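Local coordinates for protein ribosomal RNA small subunit methyltransferase E (Bacillus subtilis, PDB 1VHK) that probably methylates the N3 position of the uracil ring of one specific uridine in 16S rRNA, using S-adenosyl-L-methionine as methyl donor, at residues 152-157 / 163-168; 101-106 / 136-141; 4-9 / 25-30; 50-55 / 75-80; 92-97 / 235-240. One frame throughout, in Å; residues are numbered along the deposited sequence.

Overall arrangement
Interaction 3 closes the first loop, tying edge strand 5-7 of the mixed N-terminal sheet to helix 26-35. Interaction 4 follows in series, joining strand 52-60 of that sheet to the loop between strands 64-72 and 82-88. Arg5 and Glu52 link the two by a salt bridge. Interaction 5 closes the longest loop, from the start of helix 94-104 to the segment leading into helix 239-253. Interactions 2 and 1 are nested inside it, one after the other, and none of the five cross. Interaction 2 packs helices 94-104 and 131-144. Its Lys139 bridges to Glu27 of interaction 3. Interaction 1 joins the loop after edge strand 152-153 to helix 159-165.

Interaction 1 of 5, residues 152-157 / 163-168; sequences RVMDVH and LQRMQD
Met154 and Arg165 reach for each other from opposite directions, and the end of the selenomethionine lies over one face of the guanidinium group. The SE atom of Met154 is 3.7 Å from CZ of Arg165, and CE of Met154 is 3.3 Å from the same CZ. CE sits toward the rim of the flat group. A bend at chi3 of Met154 (67°) turns this methyl onto the guanidinium face. His157 meets Arg165 differently. Its ring and the guanidinium plane stand 81° apart, and the two side chains cross at about a right angle. NE2 of His157 comes to 3.3 Å from CD of Arg165. NE of Arg165 lies 3.5 Å from NE2 of His157, but the angle is too poor for a hydrogen bond. The contact joins the loop that follows edge strand 152-153 of the parallel methyltransferase sheet to helix 159-165. Met154 and His157 also rest on Ile111 of the neighbouring strand 109-113. The far side of the His157 ring is tied to its own loop. ND1 donates to the carbonyl O of Asp155 at 2.7 Å, with that oxygen in the ring plane, and this bond is likely to hold the ring in its present turn. Arg152 brings a second positive charge close by, with its NH1 4.8 Å from NH2 of Arg165.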
# COMPACT_ATOMS: atom_id res chain seq x y z
N ARG A 152 8.14 7.14 12.97
CA ARG A 152 7.66 7.68 14.22
C ARG A 152 6.18 8.01 14.17
O ARG A 152 5.59 8.36 13.14
CB ARG A 152 8.50 8.88 14.64
CG ARG A 152 7.92 9.69 15.79
CD ARG A 152 9.00 10.37 16.62
NE ARG A 152 9.39 11.67 16.09
CZ ARG A 152 8.88 12.83 16.48
NH1 ARG A 152 9.33 13.95 15.91
NH2 ARG A 152 7.95 12.89 17.43
N VAL A 153 5.49 7.66 15.24
CA VAL A 153 4.05 7.92 15.37
C VAL A 153 3.89 9.01 16.43
O VAL A 153 4.37 8.87 17.56
CB VAL A 153 3.26 6.67 15.75
CG1 VAL A 153 1.76 6.86 15.53
CG2 VAL A 153 3.74 5.45 15.01
N MSE A 154 3.32 10.14 16.06
CA MSE A 154 3.26 11.26 17.01
C MSE A 154 2.08 11.17 17.93
O MSE A 154 1.29 10.22 17.89
CB MSE A 154 3.30 12.57 16.22
CG MSE A 154 4.43 12.61 15.19
SE MSE A 154 4.86 14.43 14.70
CE MSE A 154 5.59 15.03 16.36
N ASP A 155 1.94 12.16 18.82
CA ASP A 155 0.78 12.15 19.73
C ASP A 155 -0.43 12.72 19.01
O ASP A 155 -0.28 13.51 18.08
CB ASP A 155 1.06 12.95 20.98
CG ASP A 155 1.72 12.13 22.07
OD1 ASP A 155 2.70 12.63 22.66
OD2 ASP A 155 1.23 11.00 22.32
N VAL A 156 -1.63 12.25 19.35
CA VAL A 156 -2.80 12.82 18.67
C VAL A 156 -2.80 14.34 18.85
O VAL A 156 -2.51 14.92 19.88
CB VAL A 156 -4.09 12.16 19.07
CG1 VAL A 156 -3.86 10.66 19.30
CG2 VAL A 156 -4.72 12.79 20.30
N HIS A 157 -2.92 15.01 17.70
CA HIS A 157 -2.87 16.44 17.61
C HIS A 157 -4.26 17.06 17.56
O HIS A 157 -5.19 16.49 16.99
CB HIS A 157 -2.17 16.86 16.28
CG HIS A 157 -0.68 16.89 16.34
ND1 HIS A 157 0.08 15.85 16.78
CD2 HIS A 157 0.19 17.87 15.98
CE1 HIS A 157 1.36 16.19 16.74
NE2 HIS A 157 1.46 17.41 16.24
N LEU A 163 -2.18 22.57 12.48
CA LEU A 163 -1.98 23.84 11.77
C LEU A 163 -0.66 24.50 12.11
O LEU A 163 -0.03 25.06 11.21
CB LEU A 163 -3.13 24.78 12.03
CG LEU A 163 -4.23 24.96 11.02
CD1 LEU A 163 -4.44 23.76 10.12
CD2 LEU A 163 -5.54 25.31 11.74
N GLN A 164 -0.17 24.41 13.34
CA GLN A 164 1.10 25.00 13.70
C GLN A 164 2.28 24.15 13.26
O GLN A 164 3.41 24.65 13.26
CB GLN A 164 1.21 25.30 15.20
N ARG A 165 2.06 22.90 12.88
CA ARG A 165 3.17 22.04 12.47
C ARG A 165 3.56 22.28 11.03
O ARG A 165 4.73 22.19 10.66
CB ARG A 165 2.78 20.57 12.68
CG ARG A 165 3.95 19.65 12.98
CD ARG A 165 3.58 18.61 14.03
NE ARG A 165 4.58 18.46 15.08
CZ ARG A 165 5.80 17.98 14.89
NH1 ARG A 165 6.17 17.59 13.67
NH2 ARG A 165 6.65 17.88 15.91
N MSE A 166 2.61 22.70 10.22
CA MSE A 166 2.73 22.92 8.80
C MSE A 166 3.97 23.64 8.34
O MSE A 166 4.60 23.29 7.33
CB MSE A 166 1.47 23.63 8.25
CG MSE A 166 0.21 22.96 8.77
SE MSE A 166 -1.15 22.70 7.48
CE MSE A 166 -0.21 22.94 5.86
N GLN A 167 4.39 24.65 9.09
CA GLN A 167 5.55 25.46 8.77
C GLN A 167 6.85 24.71 8.65
O GLN A 167 7.81 25.18 8.01
CB GLN A 167 5.66 26.55 9.86
CG GLN A 167 5.89 27.96 9.30
CD GLN A 167 5.79 28.97 10.44
OE1 GLN A 167 6.48 28.79 11.45
NE2 GLN A 167 4.94 29.97 10.29
N ASP A 168 6.98 23.57 9.30
CA ASP A 168 8.19 22.79 9.32
C ASP A 168 8.45 22.05 8.02
O ASP A 168 9.59 21.69 7.73
CB ASP A 168 8.19 21.79 10.47
CG ASP A 168 7.80 22.35 11.82
OD1 ASP A 168 7.74 21.53 12.78
OD2 ASP A 168 7.56 23.56 11.95

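Interaction 2 of 5, residues 101-106 / 136-141; sequences KGTELG and KIAKEA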
# COMPACT_ATOMS: atom_id res chain seq x y z
N LYS A 101 0.23 -0.47 6.80
CA LYS A 101 0.49 -0.45 5.34
C LYS A 101 1.36 0.73 4.99
O LYS A 101 2.38 0.58 4.30
CB LYS A 101 -0.78 -0.61 4.56
CG LYS A 101 -1.78 -1.52 5.25
CD LYS A 101 -1.87 -2.88 4.67
CE LYS A 101 -2.04 -3.98 5.71
NZ LYS A 101 -0.80 -4.82 5.76
N GLY A 102 1.07 1.89 5.64
CA GLY A 102 1.81 3.07 5.52
C GLY A 102 3.30 2.85 5.69
O GLY A 102 4.11 3.49 4.99
N THR A 103 3.72 2.10 6.73
CA THR A 103 5.14 1.81 6.89
C THR A 103 5.60 0.93 5.72
O THR A 103 6.61 1.25 5.06
CB THR A 103 5.47 1.16 8.25
OG1 THR A 103 4.96 2.00 9.31
CG2 THR A 103 6.97 1.00 8.46
N GLU A 104 4.86 -0.15 5.41
CA GLU A 104 5.26 -1.00 4.29
C GLU A 104 5.53 -0.06 3.08
O GLU A 104 6.60 -0.13 2.50
CB GLU A 104 4.29 -2.07 3.87
CG GLU A 104 3.55 -2.91 4.85
CD GLU A 104 2.53 -3.90 4.33
OE1 GLU A 104 2.70 -4.51 3.25
OE2 GLU A 104 1.50 -4.16 5.02
N LEU A 105 4.62 0.87 2.76
CA LEU A 105 4.78 1.76 1.67
C LEU A 105 5.77 2.91 1.77
O LEU A 105 5.78 3.77 0.86
CB LEU A 105 3.41 2.28 1.17
CG LEU A 105 2.51 1.15 0.67
CD1 LEU A 105 1.05 1.56 0.72
CD2 LEU A 105 2.92 0.68 -0.73
N GLY A 106 6.61 3.02 2.78
CA GLY A 106 7.59 4.04 2.89
C GLY A 106 7.32 5.28 3.66
O GLY A 106 8.20 6.18 3.69
N LYS A 136 4.52 0.01 18.16
CA LYS A 136 4.81 -1.41 18.04
C LYS A 136 4.40 -1.91 16.67
O LYS A 136 5.14 -2.62 15.99
CB LYS A 136 4.12 -2.13 19.19
CG LYS A 136 3.79 -3.59 19.05
CD LYS A 136 3.04 -4.10 20.29
CE LYS A 136 3.23 -5.61 20.45
NZ LYS A 136 2.55 -6.38 19.36
N ILE A 137 3.27 -1.44 16.15
CA ILE A 137 2.81 -1.84 14.83
C ILE A 137 3.72 -1.35 13.72
O ILE A 137 3.95 -2.07 12.75
CB ILE A 137 1.36 -1.37 14.61
CG1 ILE A 137 0.46 -2.26 15.48
CG2 ILE A 137 0.97 -1.42 13.15
CD1 ILE A 137 -0.85 -1.63 15.87
N ALA A 138 4.29 -0.17 13.90
CA ALA A 138 5.17 0.49 12.98
C ALA A 138 6.54 -0.18 12.91
O ALA A 138 7.13 -0.22 11.84
CB ALA A 138 5.37 1.94 13.37
N LYS A 139 7.02 -0.65 14.05
CA LYS A 139 8.27 -1.35 14.18
C LYS A 139 8.23 -2.72 13.51
O LYS A 139 9.17 -3.14 12.85
CB LYS A 139 8.55 -1.54 15.69
CG LYS A 139 10.03 -1.59 16.03
CD LYS A 139 10.29 -2.44 17.27
CE LYS A 139 11.77 -2.40 17.63
NZ LYS A 139 12.10 -3.38 18.69
N GLU A 140 7.11 -3.42 13.64
CA GLU A 140 6.98 -4.76 13.03
C GLU A 140 6.80 -4.64 11.53
O GLU A 140 7.48 -5.28 10.71
CB GLU A 140 5.85 -5.47 13.74
CG GLU A 140 5.53 -6.88 13.49
CD GLU A 140 5.10 -7.28 12.10
OE1 GLU A 140 4.38 -6.51 11.43
OE2 GLU A 140 5.52 -8.39 11.65
N ALA A 141 5.97 -3.69 11.10
CA ALA A 141 5.81 -3.44 9.65
C ALA A 141 7.18 -3.08 9.06
O ALA A 141 7.58 -3.49 7.97
CB ALA A 141 4.83 -2.30 9.44
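The carbonyl O of Thr103, the residue that packs on Ala138 and Ala141, is gripped by two donors. Gly106 N bonds to it at 2.9 Å, and NH1 of Arg147 is the second. The bond from Gly106 belongs to a Schellman motif, in which Gly106 takes a positive phi and ends helix 94-104. The side chain of Thr103 faces helix 131-144. Its OG1 stands beside its own backbone N (chi1 -54°) and bonds back to the carbonyl O of Ile99, one turn earlier. This leaves the carbon branch for packing. CG2 of Thr103 lies 3.6 Å from the carbonyl O of Ala138, and CB of Thr103 lies 3.7 Å from CB of Ala141. OG1 of Thr103 is 4.1 Å from CB of Ala138. Because the two residues it meets, Ala138 and Ala141, carry only methyl groups, the threonine comes close to their helix backbone. All three residues are buried. Beside this patch, NZ of Lys101 forms a salt bridge with OE2 of Glu104 at 2.5 Å. Both charges have further partners in the second subunit: Lys101 pairs with Glu237 of that subunit, and Glu104 with Arg235 of that subunit. The two helices are those of successive beta-alpha-beta crossovers, one joining strands 82-88 and 109-113, the next joining 109-113 and 152-153. Their packing is that of neighbouring helices in the alpha/beta-knot fold of SPOUT methyltransferases.

Interaction 3 of 5, residues 4-9 / 25-30; sequences QRYFIE and GEEVHH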
# COMPACT_ATOMS: atom_id res chain seq x y z
N GLN A 4 13.37 -12.52 11.13
CA GLN A 4 14.51 -12.34 10.27
C GLN A 4 15.14 -10.97 10.37
O GLN A 4 16.38 -10.90 10.37
CB GLN A 4 14.21 -12.66 8.79
CG GLN A 4 15.31 -13.47 8.16
CD GLN A 4 15.27 -13.71 6.69
OE1 GLN A 4 14.38 -14.39 6.14
NE2 GLN A 4 16.29 -13.19 5.97
N ARG A 5 14.41 -9.88 10.50
CA ARG A 5 15.00 -8.55 10.53
C ARG A 5 14.79 -7.81 11.84
O ARG A 5 13.67 -7.70 12.34
CB ARG A 5 14.52 -7.68 9.35
CG ARG A 5 15.11 -6.27 9.35
CD ARG A 5 14.20 -5.30 8.58
NE ARG A 5 15.00 -4.15 8.09
CZ ARG A 5 15.95 -4.38 7.16
NH1 ARG A 5 16.09 -5.61 6.71
NH2 ARG A 5 16.73 -3.44 6.71
N TYR A 6 15.91 -7.31 12.39
CA TYR A 6 15.98 -6.59 13.62
C TYR A 6 16.66 -5.22 13.59
O TYR A 6 17.74 -5.01 13.03
CB TYR A 6 16.78 -7.41 14.69
CG TYR A 6 16.08 -8.73 14.94
CD1 TYR A 6 16.48 -9.88 14.28
CD2 TYR A 6 14.98 -8.79 15.80
CE1 TYR A 6 15.82 -11.08 14.48
CE2 TYR A 6 14.33 -9.98 16.01
CZ TYR A 6 14.76 -11.12 15.37
OH TYR A 6 14.10 -12.32 15.59
N PHE A 7 16.05 -4.32 14.36
CA PHE A 7 16.55 -2.98 14.59
C PHE A 7 17.36 -2.92 15.89
O PHE A 7 16.84 -3.14 16.98
CB PHE A 7 15.37 -2.00 14.68
CG PHE A 7 14.77 -1.81 13.30
CD1 PHE A 7 15.48 -1.09 12.35
CD2 PHE A 7 13.57 -2.38 12.96
CE1 PHE A 7 14.98 -0.91 11.08
CE2 PHE A 7 13.06 -2.20 11.69
CZ PHE A 7 13.76 -1.45 10.76
N ILE A 8 18.64 -2.75 15.74
CA ILE A 8 19.65 -2.69 16.78
C ILE A 8 19.87 -1.28 17.30
O ILE A 8 19.93 -0.30 16.56
CB ILE A 8 20.98 -3.21 16.16
CG1 ILE A 8 20.74 -4.56 15.48
CG2 ILE A 8 22.08 -3.29 17.18
CD1 ILE A 8 20.10 -5.61 16.34
N GLU A 9 20.09 -1.14 18.61
CA GLU A 9 20.31 0.16 19.23
C GLU A 9 21.79 0.52 19.32
O GLU A 9 22.28 0.99 20.34
CB GLU A 9 19.67 0.21 20.62
CG GLU A 9 18.27 -0.34 20.73
CD GLU A 9 17.20 0.68 20.40
OE1 GLU A 9 16.15 0.72 21.09
OE2 GLU A 9 17.40 1.45 19.43
N GLY A 25 17.67 -7.25 25.43
CA GLY A 25 16.32 -6.80 25.57
C GLY A 25 15.23 -7.64 24.94
O GLY A 25 15.21 -8.86 25.01
N GLU A 26 14.24 -6.94 24.40
CA GLU A 26 13.07 -7.47 23.74
C GLU A 26 13.44 -8.54 22.69
O GLU A 26 12.95 -9.65 22.73
CB GLU A 26 12.34 -6.35 22.97
CG GLU A 26 10.96 -5.99 23.47
CD GLU A 26 10.36 -4.81 22.71
OE1 GLU A 26 9.68 -3.97 23.33
OE2 GLU A 26 10.61 -4.72 21.48
N GLU A 27 14.29 -8.11 21.76
CA GLU A 27 14.78 -8.88 20.65
C GLU A 27 15.41 -10.20 21.03
O GLU A 27 15.25 -11.17 20.28
CB GLU A 27 15.79 -8.04 19.84
CG GLU A 27 15.16 -7.15 18.80
CD GLU A 27 14.71 -5.80 19.30
OE1 GLU A 27 13.64 -5.34 18.84
OE2 GLU A 27 15.41 -5.19 20.14
N VAL A 28 16.14 -10.28 22.14
CA VAL A 28 16.74 -11.57 22.52
C VAL A 28 15.61 -12.59 22.67
O VAL A 28 15.64 -13.63 22.00
CB VAL A 28 17.67 -11.57 23.71
CG1 VAL A 28 18.18 -10.17 24.08
CG2 VAL A 28 17.10 -12.25 24.94
N HIS A 29 14.59 -12.26 23.44
CA HIS A 29 13.44 -13.13 23.64
C HIS A 29 12.83 -13.59 22.32
O HIS A 29 12.40 -14.74 22.20
CB HIS A 29 12.35 -12.45 24.49
CG HIS A 29 11.07 -13.25 24.48
ND1 HIS A 29 10.95 -14.44 25.16
CD2 HIS A 29 9.91 -13.07 23.82
CE1 HIS A 29 9.74 -14.94 24.97
NE2 HIS A 29 9.09 -14.14 24.15
N HIS A 30 12.69 -12.67 21.37
CA HIS A 30 12.17 -13.03 20.06
C HIS A 30 13.16 -13.95 19.35
O HIS A 30 12.76 -14.96 18.77
CB HIS A 30 11.89 -11.79 19.22
CG HIS A 30 11.20 -12.11 17.92
ND1 HIS A 30 11.90 -12.28 16.74
CD2 HIS A 30 9.90 -12.32 17.63
CE1 HIS A 30 11.05 -12.57 15.77
NE2 HIS A 30 9.84 -12.60 16.28
O HOH W 1 13.77 -4.87 15.80
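Strand 5-7 and helix 26-30 run almost antiparallel, at 164°, with their axes 10.1 Å apart at closest approach and the CA atoms of Tyr6 and Glu27 nearest each other. Tyr6 points toward the helix and meets two residues one turn apart. At its far end, OH of Tyr6 and ND1 of His30 form a very short hydrogen bond, 2.5 Å as modelled, and either could be the donor. ND1 lies at the edge of the tyrosine ring, close to its plane. The two rings meet rim to rim, with planes 65° apart, and neither covers the face of the other. His30 has CG anti to its backbone N, which carries the imidazole out toward the strand. Nearer the backbone, CG of Glu27 rests 3.4 Å from CD2 of Tyr6 as the two side chains slide past each other. The glutamate chain then bends at chi2 (85°), and its carboxylate ends up near the backbone carbonyl O of Phe7. One water joins the backbone of Phe7 to the side chain of Glu27, accepting from Phe7 N at 2.8 Å and donating to OE1 of Glu27 at 3.1 Å. The same OE1 has a stronger partner in Lys139 of helix 131-144, a salt bridge to the methyltransferase domain. A phenylalanine in place of Tyr6 would probably leave ND1 of His30 without its mate and the imidazole freer to turn. Strand 5-7 borders the mixed sheet beside strand 42-46. A helix laid against this edge strand is consistent with the PUA-like fold of the N-terminal domain.

Interaction 4 of 5, residues 50-55 / 75-80; sequences GFEAKC and ENRELP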
# COMPACT_ATOMS: atom_id res chain seq x y z
N GLY A 50 20.50 3.61 10.04
CA GLY A 50 20.05 3.06 8.79
C GLY A 50 20.93 2.09 8.06
O GLY A 50 20.55 1.69 6.94
N PHE A 51 22.01 1.58 8.64
CA PHE A 51 22.87 0.63 7.94
C PHE A 51 22.50 -0.83 8.16
O PHE A 51 22.43 -1.32 9.28
CB PHE A 51 24.33 0.91 8.36
CG PHE A 51 24.82 2.22 7.81
CD1 PHE A 51 24.82 3.37 8.60
CD2 PHE A 51 25.26 2.31 6.51
CE1 PHE A 51 25.26 4.57 8.09
CE2 PHE A 51 25.69 3.52 5.98
CZ PHE A 51 25.68 4.65 6.77
N GLU A 52 22.29 -1.58 7.09
CA GLU A 52 21.89 -2.97 7.09
C GLU A 52 23.02 -3.99 7.01
O GLU A 52 23.79 -4.06 6.05
CB GLU A 52 20.94 -3.23 5.88
CG GLU A 52 20.35 -4.63 5.89
CD GLU A 52 19.31 -4.88 4.81
OE1 GLU A 52 18.10 -4.78 5.13
OE2 GLU A 52 19.69 -5.22 3.66
N ALA A 53 22.96 -4.99 7.90
CA ALA A 53 23.95 -6.05 7.84
C ALA A 53 23.36 -7.46 7.85
O ALA A 53 22.34 -7.79 8.44
CB ALA A 53 24.93 -5.91 9.01
N LYS A 54 24.09 -8.39 7.22
CA LYS A 54 23.75 -9.80 7.35
C LYS A 54 24.62 -10.35 8.51
O LYS A 54 25.85 -10.16 8.56
CB LYS A 54 23.96 -10.59 6.10
CG LYS A 54 23.20 -11.89 6.02
CD LYS A 54 23.13 -12.39 4.59
CE LYS A 54 22.71 -11.30 3.62
NZ LYS A 54 21.32 -11.47 3.11
N CYS A 55 23.93 -10.84 9.54
CA CYS A 55 24.63 -11.34 10.71
C CYS A 55 24.42 -12.84 10.93
O CYS A 55 23.42 -13.41 10.53
CB CYS A 55 24.19 -10.59 11.97
SG CYS A 55 24.25 -8.79 11.84
N GLU A 75 22.29 -1.67 1.15
CA GLU A 75 20.96 -1.59 0.60
C GLU A 75 20.15 -0.50 1.26
O GLU A 75 20.09 -0.40 2.48
CB GLU A 75 20.25 -2.95 0.79
CG GLU A 75 20.36 -3.89 -0.38
CD GLU A 75 19.78 -3.33 -1.66
OE1 GLU A 75 20.47 -3.39 -2.70
OE2 GLU A 75 18.63 -2.84 -1.67
N ASN A 76 19.64 0.43 0.46
CA ASN A 76 18.79 1.47 1.01
C ASN A 76 17.41 1.41 0.35
O ASN A 76 17.28 1.68 -0.84
CB ASN A 76 19.30 2.90 0.93
CG ASN A 76 18.32 3.79 1.72
OD1 ASN A 76 17.26 4.16 1.25
ND2 ASN A 76 18.63 4.00 2.99
N ARG A 77 16.41 1.19 1.19
CA ARG A 77 15.06 1.04 0.63
C ARG A 77 14.14 2.16 1.04
O ARG A 77 12.93 2.02 0.93
CB ARG A 77 14.51 -0.34 0.99
CG ARG A 77 15.37 -1.49 0.50
CD ARG A 77 14.84 -2.83 0.96
NE ARG A 77 15.66 -3.96 0.54
CZ ARG A 77 16.70 -4.46 1.20
NH1 ARG A 77 17.09 -3.93 2.35
NH2 ARG A 77 17.35 -5.52 0.69
N GLU A 78 14.72 3.30 1.44
CA GLU A 78 13.90 4.43 1.88
C GLU A 78 13.41 5.28 0.72
O GLU A 78 14.05 5.36 -0.33
CB GLU A 78 14.66 5.26 2.91
CG GLU A 78 14.82 4.63 4.28
CD GLU A 78 13.58 4.19 5.00
OE1 GLU A 78 12.57 4.94 5.12
OE2 GLU A 78 13.54 3.03 5.50
N LEU A 79 12.18 5.80 0.83
CA LEU A 79 11.67 6.70 -0.21
C LEU A 79 12.65 7.87 -0.36
O LEU A 79 13.11 8.39 0.66
CB LEU A 79 10.34 7.31 0.18
CG LEU A 79 9.04 6.65 -0.13
CD1 LEU A 79 7.87 7.58 0.25
CD2 LEU A 79 8.93 6.19 -1.58
N PRO A 80 12.80 8.41 -1.56
CA PRO A 80 13.68 9.55 -1.77
C PRO A 80 13.19 10.78 -1.04
O PRO A 80 13.98 11.70 -0.84
CB PRO A 80 13.70 9.80 -3.26
CG PRO A 80 12.75 8.84 -3.86
CD PRO A 80 12.25 7.91 -2.82
O HOH W 2 22.32 -0.41 4.44
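Glu52 swings CG away from its backbone N (chi1 -174°) and runs out extended. Arg77 leaves its backbone with chi1 of -58°, stays straight to NE, and crosses the glutamate at about a right angle. Their salt bridge ties strand 52-60 of the PUA-like domain to the loop between strands 64-72 and 82-88. A single nitrogen does the work. NH1 of Arg77 donates almost straight (173°) to OE2 of Glu52 at 3.2 Å, on the syn side but tilted out of the carboxylate plane. A weak bond runs from the same NH1 to OE1 of Glu52. OE1 is also the salt-bridge partner of Arg5, and OE2 accepts from Thr73. A glutamine in place of Glu52 would probably leave Arg5 and Arg77 without the negative charge they share. Glu75 lies alongside Glu52. Its OE2 sits over one guanidinium face of Arg77, 3.8 Å from NH2 of Arg77, a long pairing of charges alone. Farther on, OD1 of Asn76 accepts from Glu78 N at 2.7 Å in an Asx turn. One water accepts from Glu52 N at 2.9 Å and donates to the carbonyl O of Glu75 at 3.0 Å.

Interaction 5 of 5, residues 92-97 / 235-240; sequences GDKLEW and RTETAP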
# COMPACT_ATOMS: atom_id res chain seq x y z
N GLY A 92 -13.16 2.40 14.52
CA GLY A 92 -12.70 1.02 14.61
C GLY A 92 -11.19 1.02 14.87
O GLY A 92 -10.70 1.80 15.68
N ASP A 93 -10.48 0.18 14.16
CA ASP A 93 -9.04 0.09 14.23
C ASP A 93 -8.37 0.44 12.90
O ASP A 93 -7.27 -0.06 12.62
CB ASP A 93 -8.64 -1.36 14.57
CG ASP A 93 -8.78 -1.65 16.05
OD1 ASP A 93 -8.06 -1.03 16.85
OD2 ASP A 93 -9.64 -2.50 16.40
N LYS A 94 -8.90 1.40 12.15
CA LYS A 94 -8.35 1.79 10.86
C LYS A 94 -7.01 2.47 10.95
O LYS A 94 -6.19 2.41 10.02
CB LYS A 94 -9.37 2.66 10.11
CG LYS A 94 -10.64 1.92 9.75
CD LYS A 94 -11.79 2.90 9.55
CE LYS A 94 -13.02 2.21 8.98
NZ LYS A 94 -14.26 2.97 9.22
N LEU A 95 -6.70 3.07 12.10
CA LEU A 95 -5.42 3.72 12.29
C LEU A 95 -4.27 2.73 12.29
O LEU A 95 -3.20 3.04 11.76
CB LEU A 95 -5.36 4.59 13.50
CG LEU A 95 -4.79 5.98 13.43
CD1 LEU A 95 -4.10 6.35 14.74
CD2 LEU A 95 -3.86 6.22 12.25
N GLU A 96 -4.47 1.54 12.84
CA GLU A 96 -3.43 0.51 12.83
C GLU A 96 -3.16 0.05 11.39
O GLU A 96 -2.01 -0.19 11.07
CB GLU A 96 -3.82 -0.70 13.67
CG GLU A 96 -3.82 -0.49 15.17
CD GLU A 96 -4.17 -1.76 15.93
OE1 GLU A 96 -4.22 -2.83 15.28
OE2 GLU A 96 -4.37 -1.72 17.16
N TRP A 97 -4.19 -0.05 10.57
CA TRP A 97 -4.03 -0.45 9.18
C TRP A 97 -3.29 0.64 8.42
O TRP A 97 -2.40 0.40 7.61
CB TRP A 97 -5.41 -0.68 8.55
CG TRP A 97 -5.47 -1.83 7.58
CD1 TRP A 97 -5.48 -3.16 7.90
CD2 TRP A 97 -5.54 -1.76 6.15
NE1 TRP A 97 -5.54 -3.93 6.76
CE2 TRP A 97 -5.59 -3.09 5.67
CE3 TRP A 97 -5.56 -0.71 5.23
CZ2 TRP A 97 -5.66 -3.40 4.31
CZ3 TRP A 97 -5.64 -1.02 3.89
CH2 TRP A 97 -5.67 -2.35 3.44
N ARG A 235 -11.68 5.39 0.87
CA ARG A 235 -11.89 5.38 2.31
C ARG A 235 -10.68 5.96 3.02
O ARG A 235 -9.58 6.04 2.46
CB ARG A 235 -12.23 3.96 2.80
CG ARG A 235 -13.50 3.41 2.15
CD ARG A 235 -13.66 1.92 2.32
NE ARG A 235 -14.67 1.35 1.41
CZ ARG A 235 -15.60 0.49 1.79
NH1 ARG A 235 -16.47 0.00 0.92
NH2 ARG A 235 -15.69 0.09 3.07
N THR A 236 -10.83 6.38 4.28
CA THR A 236 -9.77 6.99 5.02
C THR A 236 -8.51 6.16 5.16
O THR A 236 -7.46 6.79 5.36
CB THR A 236 -10.15 7.42 6.47
OG1 THR A 236 -10.92 6.42 7.12
CG2 THR A 236 -10.89 8.70 6.30
N GLU A 237 -8.70 4.85 5.25
CA GLU A 237 -7.62 3.90 5.36
C GLU A 237 -7.00 3.64 3.98
O GLU A 237 -5.80 3.36 3.90
CB GLU A 237 -8.05 2.63 6.07
CG GLU A 237 -9.09 1.78 5.42
CD GLU A 237 -10.53 2.19 5.57
OE1 GLU A 237 -10.84 3.40 5.73
OE2 GLU A 237 -11.43 1.31 5.52
N THR A 238 -7.72 3.98 2.91
CA THR A 238 -7.29 3.77 1.54
C THR A 238 -6.52 4.92 0.92
O THR A 238 -5.44 4.69 0.35
CB THR A 238 -8.45 3.37 0.61
OG1 THR A 238 -9.32 2.44 1.27
CG2 THR A 238 -7.94 2.72 -0.67
N ALA A 239 -6.94 6.15 1.12
CA ALA A 239 -6.33 7.35 0.57
C ALA A 239 -4.83 7.48 0.72
O ALA A 239 -4.12 7.73 -0.25
CB ALA A 239 -6.98 8.62 1.13
N PRO A 240 -4.28 7.35 1.92
CA PRO A 240 -2.86 7.44 2.16
C PRO A 240 -2.04 6.34 1.48
O PRO A 240 -0.84 6.50 1.22
CB PRO A 240 -2.69 7.34 3.65
CG PRO A 240 -4.02 7.31 4.25
CD PRO A 240 -5.05 7.20 3.17
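Lys94 lays its methylene chain across the carboxylate of Glu237, and this is the closely packed part of the contact. CE of Lys94 is 3.9 Å from OE2 of Glu237, and CD of Lys94 is 4.0 Å from OE1 of Glu237. Glu237 starts with CG between its backbone N and carbonyl carbon (chi1 64°) and then bends at chi2 (-80°). This shape folds the buried carboxylate back beside Thr236, whose OG1 gives OE1 of Glu237 a weak bond. OE2 of Glu237 forms a salt bridge with NZ of Lys101 of the second subunit. Trp97 completes the packed side, with its CE3 4.2 Å from CB of Glu237. Its indole also meets Trp97 of the second subunit edge to face. The other side is looser. OG1 of Thr236 is 4.4 Å from CD of Lys94. The lysine is extended beyond CG, which carries its amino group past the acid. NZ of Lys94 stays 4.9 Å from OE1 of Glu237 and pairs instead with Glu208. Behind the contact, the carbonyl O of Arg235 accepts from Thr238 N at 2.8 Å and from Ala239 N at 3.0 Å, in the turn leading into helix 239-253. The contact thus brings the start of helix 94-104 and this turn together at the subunit interface, consistent with the dimeric SPOUT methyltransferase fold.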